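Signal recognition particle receptor FtsY (PDB 5L3S) is the receptor of the signal recognition particle, an SRP54-type protein that joins a helical bundle to a P-loop nucleotide-binding domain. Local coordinates at residues I47-D50 and L51-L55; I71-L74 and K75-T79; H196-S199 and D200-E203; G226-A229 and L230-R234. All blocks are in the same frame, centred on the assembly; numbering follows the deposited sequence.

Contact 1 (I47-D50 and L51-L55)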
loop_
_atom_site.group_PDB
_atom_site.type_symbol
_atom_site.label_atom_id
_atom_site.label_comp_id
_atom_site.label_asym_id
_atom_site.label_seq_id
_atom_site.Cartn_x
_atom_site.Cartn_y
_atom_site.Cartn_z
ATOM N N ILE B 47 -13.799 19.381 2.239
ATOM C CA ILE B 47 -13.507 19.828 3.595
ATOM C C ILE B 47 -13.120 21.306 3.629
ATOM O O ILE B 47 -13.540 22.058 4.521
ATOM C CB ILE B 47 -12.405 18.953 4.221
ATOM C CG1 ILE B 47 -13.014 17.627 4.676
ATOM C CG2 ILE B 47 -11.748 19.651 5.400
ATOM C CD1 ILE B 47 -12.000 16.641 5.171
ATOM N N LEU B 48 -12.335 21.729 2.647
ATOM C CA LEU B 48 -11.903 23.117 2.602
ATOM C C LEU B 48 -13.028 24.053 2.153
ATOM O O LEU B 48 -13.073 25.225 2.548
ATOM C CB LEU B 48 -10.685 23.257 1.692
ATOM C CG LEU B 48 -9.433 22.584 2.248
ATOM C CD1 LEU B 48 -8.293 22.800 1.297
ATOM C CD2 LEU B 48 -9.095 23.124 3.636
ATOM N N GLU B 49 -13.925 23.541 1.315
ATOM C CA GLU B 49 -15.109 24.310 0.933
ATOM C C GLU B 49 -16.016 24.476 2.145
ATOM O O GLU B 49 -16.608 25.540 2.333
ATOM C CB GLU B 49 -15.876 23.636 -0.208
ATOM C CG GLU B 49 -15.246 23.806 -1.581
ATOM C CD GLU B 49 -15.208 25.255 -2.026
ATOM O OE1 GLU B 49 -16.252 25.938 -1.924
ATOM O OE2 GLU B 49 -14.131 25.716 -2.467
ATOM N N ASP B 50 -16.118 23.425 2.962
ATOM C CA ASP B 50 -16.881 23.489 4.213
ATOM C C ASP B 50 -16.280 24.573 5.105
ATOM O O ASP B 50 -16.988 25.384 5.696
ATOM C CB ASP B 50 -16.825 22.150 4.967
ATOM C CG ASP B 50 -17.714 21.075 4.353
ATOM O OD1 ASP B 50 -18.585 21.415 3.524
ATOM O OD2 ASP B 50 -17.549 19.884 4.723
ATOM N N LEU B 51 -14.955 24.557 5.192
ATOM C CA LEU B 51 -14.199 25.467 6.038
ATOM C C LEU B 51 -14.417 26.929 5.629
ATOM O O LEU B 51 -14.765 27.771 6.460
ATOM C CB LEU B 51 -12.712 25.091 5.968
ATOM C CG LEU B 51 -11.740 25.961 6.765
ATOM C CD1 LEU B 51 -12.116 25.971 8.252
ATOM C CD2 LEU B 51 -10.302 25.489 6.542
ATOM N N LYS B 52 -14.230 27.218 4.346
ATOM C CA LYS B 52 -14.469 28.562 3.815
ATOM C C LYS B 52 -15.889 29.054 4.113
ATOM O O LYS B 52 -16.093 30.184 4.581
ATOM C CB LYS B 52 -14.209 28.581 2.307
ATOM C CG LYS B 52 -14.626 29.876 1.624
ATOM C CD LYS B 52 -14.381 29.808 0.122
ATOM C CE LYS B 52 -12.915 29.553 -0.194
ATOM N NZ LYS B 52 -12.618 29.753 -1.642
ATOM N N ASN B 53 -16.871 28.196 3.859
ATOM C CA ASN B 53 -18.265 28.563 4.082
ATOM C C ASN B 53 -18.613 28.796 5.540
ATOM O O ASN B 53 -19.454 29.636 5.859
ATOM C CB ASN B 53 -19.197 27.515 3.493
ATOM C CG ASN B 53 -19.175 27.514 1.992
ATOM O OD1 ASN B 53 -19.111 28.571 1.370
ATOM N ND2 ASN B 53 -19.218 26.326 1.395
ATOM N N ASN B 54 -17.974 28.049 6.430
ATOM C CA ASN B 54 -18.195 28.267 7.851
ATOM C C ASN B 54 -17.630 29.608 8.299
ATOM O O ASN B 54 -18.130 30.210 9.241
ATOM C CB ASN B 54 -17.564 27.149 8.677
ATOM C CG ASN B 54 -17.829 27.306 10.159
ATOM O OD1 ASN B 54 -17.077 27.973 10.871
ATOM N ND2 ASN B 54 -18.910 26.699 10.633
ATOM N N LEU B 55 -16.590 30.084 7.624
ATOM C CA LEU B 55 -15.884 31.274 8.101
ATOM C C LEU B 55 -16.285 32.583 7.415
ATOM O O LEU B 55 -16.181 33.649 8.026
ATOM C CB LEU B 55 -14.369 31.066 8.040
ATOM C CG LEU B 55 -13.858 30.021 9.038
ATOM C CD1 LEU B 55 -12.397 29.690 8.803
ATOM C CD2 LEU B 55 -14.082 30.505 10.468
#
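L48 and L51 touch through their methyl ends, CD2 of L48 lying 3.9 Å from CD2 of L51. The two leucines lie side by side and point the same way, although they leave the helix in different rotamers: CG of L48 stands anti to its own carbonyl carbon (chi1 -68°), whereas CG of L51 is turned anti to the backbone N (chi1 178°). The difference brings one methyl of each branched end together on the buried side. Three residues apart, they form part of an apolar stripe on helix 41-55, as expected in the helical bundle domain of SRP54-type proteins. L48 packs on I27, R31 and L34 of helix 20-36, and L51 touches I27 of helix 20-36 as well as V70 and T73 of helix 66-85. Leucine suits this place because its flexible, branched end can fill the grooves between helices.

The solvent-facing residues are polar and more loosely paired. OE2 of E49 stays 4.4 Å from NZ of K52, an attraction beyond salt-bridge range, and the lysine pairs instead with E20. D50 is exposed, but its OD2 is hydrogen-bonded to OH of Y264 of helix 258-266. N53 folds its amide back over the turn, with CG 3.3 Å from O of E49.

The backbone bonds are regular throughout: N53 N donates to E49 O at 3.1 Å, and K52 N to L48 O at 2.9 Å with a nearly straight N-H...O angle of 172°.

Contact 2 (I71-L74 and K75-T79)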
loop_
_atom_site.group_PDB
_atom_site.type_symbol
_atom_site.label_atom_id
_atom_site.label_comp_id
_atom_site.label_asym_id
_atom_site.label_seq_id
_atom_site.Cartn_x
_atom_site.Cartn_y
_atom_site.Cartn_z
ATOM N N ILE B 71 -6.791 27.740 10.763
ATOM C CA ILE B 71 -6.129 26.479 11.079
ATOM C C ILE B 71 -6.796 25.800 12.270
ATOM O O ILE B 71 -7.050 24.593 12.250
ATOM C CB ILE B 71 -4.625 26.693 11.349
ATOM C CG1 ILE B 71 -3.914 27.104 10.053
ATOM C CG2 ILE B 71 -3.994 25.439 11.910
ATOM C CD1 ILE B 71 -2.480 27.577 10.252
ATOM N N ASN B 72 -7.097 26.575 13.306
ATOM C CA ASN B 72 -7.755 26.012 14.482
ATOM C C ASN B 72 -9.177 25.547 14.198
ATOM O O ASN B 72 -9.613 24.530 14.732
ATOM C CB ASN B 72 -7.734 26.996 15.652
ATOM C CG ASN B 72 -6.379 27.065 16.310
ATOM O OD1 ASN B 72 -5.521 26.211 16.068
ATOM N ND2 ASN B 72 -6.172 28.075 17.146
ATOM N N THR B 73 -9.901 26.293 13.368
ATOM C CA THR B 73 -11.246 25.885 12.966
ATOM C C THR B 73 -11.177 24.538 12.223
ATOM O O THR B 73 -12.011 23.654 12.436
ATOM C CB THR B 73 -11.928 26.954 12.085
ATOM O OG1 THR B 73 -11.939 28.203 12.782
ATOM C CG2 THR B 73 -13.360 26.567 11.767
ATOM N N LEU B 74 -10.174 24.378 11.365
ATOM C CA LEU B 74 -10.002 23.109 10.647
ATOM C C LEU B 74 -9.634 21.943 11.569
ATOM O O LEU B 74 -10.175 20.841 11.435
ATOM C CB LEU B 74 -8.966 23.237 9.523
ATOM C CG LEU B 74 -8.761 21.946 8.724
ATOM C CD1 LEU B 74 -10.069 21.536 8.071
ATOM C CD2 LEU B 74 -7.659 22.098 7.663
ATOM N N LYS B 75 -8.705 22.171 12.493
ATOM C CA LYS B 75 -8.307 21.129 13.433
ATOM C C LYS B 75 -9.503 20.692 14.264
ATOM O O LYS B 75 -9.686 19.507 14.531
ATOM C CB LYS B 75 -7.203 21.619 14.369
ATOM C CG LYS B 75 -5.861 21.876 13.706
ATOM C CD LYS B 75 -4.827 22.191 14.782
ATOM C CE LYS B 75 -3.504 22.623 14.186
ATOM N NZ LYS B 75 -2.503 22.889 15.261
ATOM N N LYS B 76 -10.310 21.667 14.672
ATOM C CA LYS B 76 -11.509 21.409 15.455
ATOM C C LYS B 76 -12.569 20.661 14.642
ATOM O O LYS B 76 -13.219 19.755 15.159
ATOM C CB LYS B 76 -12.057 22.725 16.017
ATOM C CG LYS B 76 -13.446 22.641 16.636
ATOM C CD LYS B 76 -13.485 21.718 17.848
ATOM C CE LYS B 76 -14.849 21.777 18.529
ATOM N NZ LYS B 76 -14.983 20.813 19.656
ATOM N N SER B 77 -12.732 21.016 13.368
ATOM C CA SER B 77 -13.699 20.315 12.514
ATOM C C SER B 77 -13.279 18.871 12.227
ATOM O O SER B 77 -14.110 17.961 12.231
ATOM C CB SER B 77 -13.936 21.058 11.200
ATOM O OG SER B 77 -14.593 22.298 11.434
ATOM N N ILE B 78 -11.993 18.669 11.969
ATOM C CA ILE B 78 -11.476 17.326 11.750
ATOM C C ILE B 78 -11.660 16.477 13.013
ATOM O O ILE B 78 -12.082 15.315 12.936
ATOM C CB ILE B 78 -10.001 17.348 11.302
ATOM C CG1 ILE B 78 -9.871 18.049 9.947
ATOM C CG2 ILE B 78 -9.438 15.923 11.198
ATOM C CD1 ILE B 78 -8.441 18.140 9.435
ATOM N N THR B 79 -11.377 17.069 14.175
ATOM C CA THR B 79 -11.513 16.346 15.441
ATOM C C THR B 79 -12.964 15.911 15.668
ATOM O O THR B 79 -13.226 14.797 16.115
ATOM C CB THR B 79 -11.011 17.178 16.647
ATOM O OG1 THR B 79 -9.646 17.560 16.432
ATOM C CG2 THR B 79 -11.096 16.365 17.934
#
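I71 and K75 run side by side and point the same way, with CE of K75 3.7 Å from CG2 of I71. Having CG beside the backbone N (chi1 -68°) aims the lysine back along the helix: K75 CG lies 3.3 Å from I71 O, and the extended remainder follows the beta-branched side chain. A lysine serves well at such a border, since its long aliphatic part covers an apolar neighbour and the extended chain can carry the ammonium toward solvent. L74 and I78 meet differently, crossing at a slant, with CG of L74 3.9 Å from CD1 of I78.

This i to i+4 spacing is that of helix 66-85, which packs in the helical bundle of this SRP54-type protein. L74 touches I47 and L51 of helix 41-55 and F295 of helix 287-295, and the ring of F295 also touches K75. I78 holds its CG1 over the backbone, 3.2 Å from L74 O, and I78 N donates to L74 O at 2.9 Å.

Beyond these side-chain pairs T79 turns its hydroxyl back into the helix. T79 OG1 donates to K75 O at 2.7 Å and T79 N to the same K75 O at 3.0 Å, from opposite faces of the carbonyl plane. Threonine can thus hide its polar atom against the main chain while its side chain packs on D288 and V291.

Contact 3 (H196-S199 and D200-E203); sequences HIDS and DLVE
D198 is the N-cap of helix 199-212, which follows strand 186-191 in the P-loop nucleotide-binding domain. The capping bond runs from L201 N to D198 OD1, 3.2 Å long and nearly straight at 170°. The amide meets the oxygen from above the carboxylate plane, 65° out of it. CG of D198 is anti to the backbone N (chi1 -173°), which swings the carboxylate forward over the first turn. Aspartate is suited to an N-cap: its short side chain can accept from an amide of the first turn, and its negative charge probably interacts favourably with the positive end of the helix dipole.

The main-chain bonds then take over. V202 N donates to D198 O at 2.9 Å, nearly along the C=O axis, and E203 N reaches S199 O over the same distance. D198 therefore accepts through both its side chain and its carbonyl.

Van der Waals contact adds to the cap. The leucine side chain passes obliquely across the carboxylate, with CG of L201 3.5 Å and CD1 of L201 3.6 Å from OD2 of D198.

Among the charged and polar interactions with outside partners, E203 carries its acid away from the turn to a salt bridge with R210. H196 lies on the loop side, its ring edge-to-face with that of H235 and its NE2 bonded to a polar side chain of another protein's chain; the side chain of D198 is about 7 Å from a bound phosphoaminophosphonic acid-guanylate ester. Beneath the cap, CG2 of V202 rests 3.3 Å from D198 O and 3.7 Å from H196 O.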
loop_
_atom_site.group_PDB
_atom_site.type_symbol
_atom_site.label_atom_id
_atom_site.label_comp_id
_atom_site.label_asym_id
_atom_site.label_seq_id
_atom_site.Cartn_x
_atom_site.Cartn_y
_atom_site.Cartn_z
ATOM N N HIS B 196 -10.989 -5.682 -4.618
ATOM C CA HIS B 196 -12.376 -5.296 -4.425
ATOM C C HIS B 196 -13.199 -5.404 -5.712
ATOM O O HIS B 196 -14.419 -5.476 -5.654
ATOM C CB HIS B 196 -12.445 -3.880 -3.830
ATOM C CG HIS B 196 -11.561 -2.889 -4.529
ATOM N ND1 HIS B 196 -10.185 -3.005 -4.557
ATOM C CD2 HIS B 196 -11.858 -1.758 -5.217
ATOM C CE1 HIS B 196 -9.677 -1.984 -5.230
ATOM N NE2 HIS B 196 -10.668 -1.219 -5.647
ATOM N N ILE B 197 -12.533 -5.437 -6.870
ATOM C CA ILE B 197 -13.225 -5.556 -8.153
ATOM C C ILE B 197 -13.178 -6.976 -8.734
ATOM O O ILE B 197 -13.612 -7.213 -9.857
ATOM C CB ILE B 197 -12.659 -4.575 -9.214
ATOM C CG1 ILE B 197 -11.147 -4.751 -9.361
ATOM C CG2 ILE B 197 -13.025 -3.125 -8.856
ATOM C CD1 ILE B 197 -10.539 -3.955 -10.497
ATOM N N ASP B 198 -12.643 -7.916 -7.966
ATOM C CA ASP B 198 -12.598 -9.310 -8.398
ATOM C C ASP B 198 -13.901 -9.984 -7.975
ATOM O O ASP B 198 -14.056 -10.371 -6.820
ATOM C CB ASP B 198 -11.391 -9.998 -7.753
ATOM C CG ASP B 198 -11.166 -11.410 -8.266
ATOM O OD1 ASP B 198 -12.135 -12.089 -8.661
ATOM O OD2 ASP B 198 -10.002 -11.840 -8.261
ATOM N N SER B 199 -14.840 -10.114 -8.905
ATOM C CA SER B 199 -16.166 -10.644 -8.583
ATOM C C SER B 199 -16.151 -12.055 -7.995
ATOM O O SER B 199 -16.886 -12.341 -7.054
ATOM C CB SER B 199 -17.081 -10.607 -9.808
ATOM O OG SER B 199 -17.565 -9.294 -10.024
ATOM N N ASP B 200 -15.317 -12.928 -8.550
ATOM C CA ASP B 200 -15.245 -14.311 -8.092
ATOM C C ASP B 200 -14.736 -14.385 -6.660
ATOM O O ASP B 200 -15.297 -15.105 -5.840
ATOM C CB ASP B 200 -14.334 -15.145 -8.998
ATOM C CG ASP B 200 -14.946 -15.417 -10.363
ATOM O OD1 ASP B 200 -16.186 -15.322 -10.500
ATOM O OD2 ASP B 200 -14.178 -15.744 -11.297
ATOM N N LEU B 201 -13.675 -13.638 -6.353
ATOM C CA LEU B 201 -13.119 -13.665 -5.001
ATOM C C LEU B 201 -13.988 -12.915 -3.986
ATOM O O LEU B 201 -14.041 -13.296 -2.811
ATOM C CB LEU B 201 -11.672 -13.156 -4.971
ATOM C CG LEU B 201 -10.602 -14.061 -5.606
ATOM C CD1 LEU B 201 -9.214 -13.577 -5.222
ATOM C CD2 LEU B 201 -10.780 -15.566 -5.245
ATOM N N VAL B 202 -14.669 -11.861 -4.434
ATOM C CA VAL B 202 -15.650 -11.185 -3.585
ATOM C C VAL B 202 -16.768 -12.161 -3.225
ATOM O O VAL B 202 -17.221 -12.217 -2.076
ATOM C CB VAL B 202 -16.241 -9.917 -4.257
ATOM C CG1 VAL B 202 -17.529 -9.496 -3.571
ATOM C CG2 VAL B 202 -15.229 -8.786 -4.233
ATOM N N GLU B 203 -17.202 -12.951 -4.204
ATOM C CA GLU B 203 -18.180 -14.001 -3.930
ATOM C C GLU B 203 -17.631 -15.047 -2.945
ATOM O O GLU B 203 -18.348 -15.482 -2.040
ATOM C CB GLU B 203 -18.665 -14.655 -5.229
ATOM C CG GLU B 203 -19.624 -15.824 -5.027
ATOM C CD GLU B 203 -20.853 -15.452 -4.209
ATOM O OE1 GLU B 203 -21.322 -14.295 -4.308
ATOM O OE2 GLU B 203 -21.353 -16.322 -3.465
#

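Contact 4 (G226-A229 and L230-R234); sequences GSDA and LEQAR
Near the beginning of helix 228-239, D228 and Q232 are joined across one turn. Q232 NE2 donates to D228 OD2 at 3.1 Å in an almost straight bond of 174°. The amide uses an N-H lying in its own plane, but reaches the anti side of the carboxylate oxygen 30° out of the carboxylate plane; the two flat groups are turned 66° against each other. With CG beside its backbone N and the rest extended, the glutamine is laid across the carbonyl of D228, Q232 CG lying 3.2 Å from D228 O. The residue types fit: the longer chain of glutamine lets its amide N-H reach back one turn to the short carboxylate of D228. Q232 N also donates to D228 O at 2.8 Å, and main chain and side chain thus join the same two residues.

The helix is the crossover of the beta-alpha-beta unit formed with strands 216-222 and 244-248 of the P-loop domain. Its small residues suit its packed face: A233, bonded through N to A229 O, touches L219 and L221 of strand 216-222, and A229 packs on I258 of helix 258-266. The side chain of Q232 is about 10 Å from a bound phosphoaminophosphonic acid-guanylate ester.

The bonds to S227 O, from L230 N at 3.3 Å and E231 N at 3.5 Å, are weak, whereas A229 N donates to G226 O at 3.1 Å. A water donates to G226 O at 3.1 Å and weakly accepts from L230 N. Another protein's chain meets this end: OD1 of D228 bonds to one of its polar side chains, and OG of S227 to an acidic one.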
loop_
_atom_site.group_PDB
_atom_site.type_symbol
_atom_site.label_atom_id
_atom_site.label_comp_id
_atom_site.label_asym_id
_atom_site.label_seq_id
_atom_site.Cartn_x
_atom_site.Cartn_y
_atom_site.Cartn_z
ATOM N N GLY B 226 -2.370 5.691 -1.514
ATOM C CA GLY B 226 -2.944 6.999 -1.796
ATOM C C GLY B 226 -4.444 6.900 -1.976
ATOM O O GLY B 226 -5.120 6.185 -1.229
ATOM N N SER B 227 -4.954 7.590 -2.990
ATOM C CA SER B 227 -6.394 7.669 -3.244
ATOM C C SER B 227 -7.099 6.318 -3.429
ATOM O O SER B 227 -8.314 6.221 -3.243
ATOM C CB SER B 227 -6.666 8.567 -4.462
ATOM O OG SER B 227 -6.098 8.008 -5.639
ATOM N N ASP B 228 -6.356 5.277 -3.790
ATOM C CA ASP B 228 -6.997 3.975 -3.998
ATOM C C ASP B 228 -7.522 3.356 -2.711
ATOM O O ASP B 228 -8.408 2.502 -2.750
ATOM C CB ASP B 228 -6.087 2.966 -4.704
ATOM C CG ASP B 228 -6.879 1.836 -5.351
ATOM O OD1 ASP B 228 -7.708 2.139 -6.239
ATOM O OD2 ASP B 228 -6.681 0.656 -4.983
ATOM N N ALA B 229 -6.967 3.758 -1.575
ATOM C CA ALA B 229 -7.438 3.220 -0.297
ATOM C C ALA B 229 -8.921 3.566 -0.048
ATOM O O ALA B 229 -9.705 2.733 0.431
ATOM C CB ALA B 229 -6.551 3.710 0.847
ATOM N N LEU B 230 -9.301 4.793 -0.388
ATOM C CA LEU B 230 -10.695 5.198 -0.288
ATOM C C LEU B 230 -11.549 4.411 -1.280
ATOM O O LEU B 230 -12.674 4.020 -0.972
ATOM C CB LEU B 230 -10.862 6.712 -0.495
ATOM C CG LEU B 230 -12.297 7.246 -0.383
ATOM C CD1 LEU B 230 -12.898 6.935 1.003
ATOM C CD2 LEU B 230 -12.412 8.753 -0.706
ATOM N N GLU B 231 -11.016 4.183 -2.473
ATOM C CA GLU B 231 -11.732 3.383 -3.464
ATOM C C GLU B 231 -11.934 1.937 -2.991
ATOM O O GLU B 231 -13.012 1.373 -3.161
ATOM C CB GLU B 231 -11.019 3.411 -4.820
ATOM C CG GLU B 231 -11.786 2.702 -5.927
ATOM C CD GLU B 231 -12.934 3.536 -6.468
ATOM O OE1 GLU B 231 -13.105 4.698 -6.017
ATOM O OE2 GLU B 231 -13.661 3.032 -7.356
ATOM N N GLN B 232 -10.901 1.346 -2.400
ATOM C CA GLN B 232 -11.030 0.025 -1.763
ATOM C C GLN B 232 -12.130 0.017 -0.691
ATOM O O GLN B 232 -12.986 -0.867 -0.649
ATOM C CB GLN B 232 -9.699 -0.397 -1.114
ATOM C CG GLN B 232 -8.554 -0.663 -2.087
ATOM C CD GLN B 232 -7.220 -0.773 -1.375
ATOM O OE1 GLN B 232 -7.151 -1.181 -0.209
ATOM N NE2 GLN B 232 -6.153 -0.398 -2.065
ATOM N N ALA B 233 -12.091 1.006 0.181
ATOM C CA ALA B 233 -13.085 1.122 1.244
ATOM C C ALA B 233 -14.514 1.266 0.717
ATOM O O ALA B 233 -15.431 0.665 1.275
ATOM C CB ALA B 233 -12.736 2.276 2.157
ATOM N N ARG B 234 -14.704 2.069 -0.336
ATOM C CA ARG B 234 -16.039 2.287 -0.915
ATOM C C ARG B 234 -16.612 1.017 -1.537
ATOM O O ARG B 234 -17.767 0.653 -1.298
ATOM C CB ARG B 234 -16.004 3.349 -2.014
ATOM C CG ARG B 234 -15.895 4.778 -1.555
ATOM C CD ARG B 234 -16.004 5.687 -2.770
ATOM N NE ARG B 234 -15.769 7.090 -2.452
ATOM C CZ ARG B 234 -16.674 7.906 -1.925
ATOM N NH1 ARG B 234 -17.895 7.466 -1.636
ATOM N NH2 ARG B 234 -16.352 9.172 -1.691
HETATM O O HOH W 1 -7.553 7.621 0.095
#

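In the fold
Contacts 1 and 2 lie on neighbouring helices, 41-55 and 66-85, and touch directly: CG2 of I47 is 3.7 Å from CD1 of L74. Both are partly buried, with aliphatic chains inward and charged or amide groups outward. Contacts 3 and 4 belong to the P-loop domain, at the starts of helices 199-212 and 228-239, and there polar side chains do more of the work, both within the turns and toward another protein's chain. They meet where CE1 of H196 lies 3.6 Å from CG of Q232. Contact 4 is buried, whereas contact 3, like contacts 1 and 2, is partly buried; its centre is about 38 Å from that of contact 1.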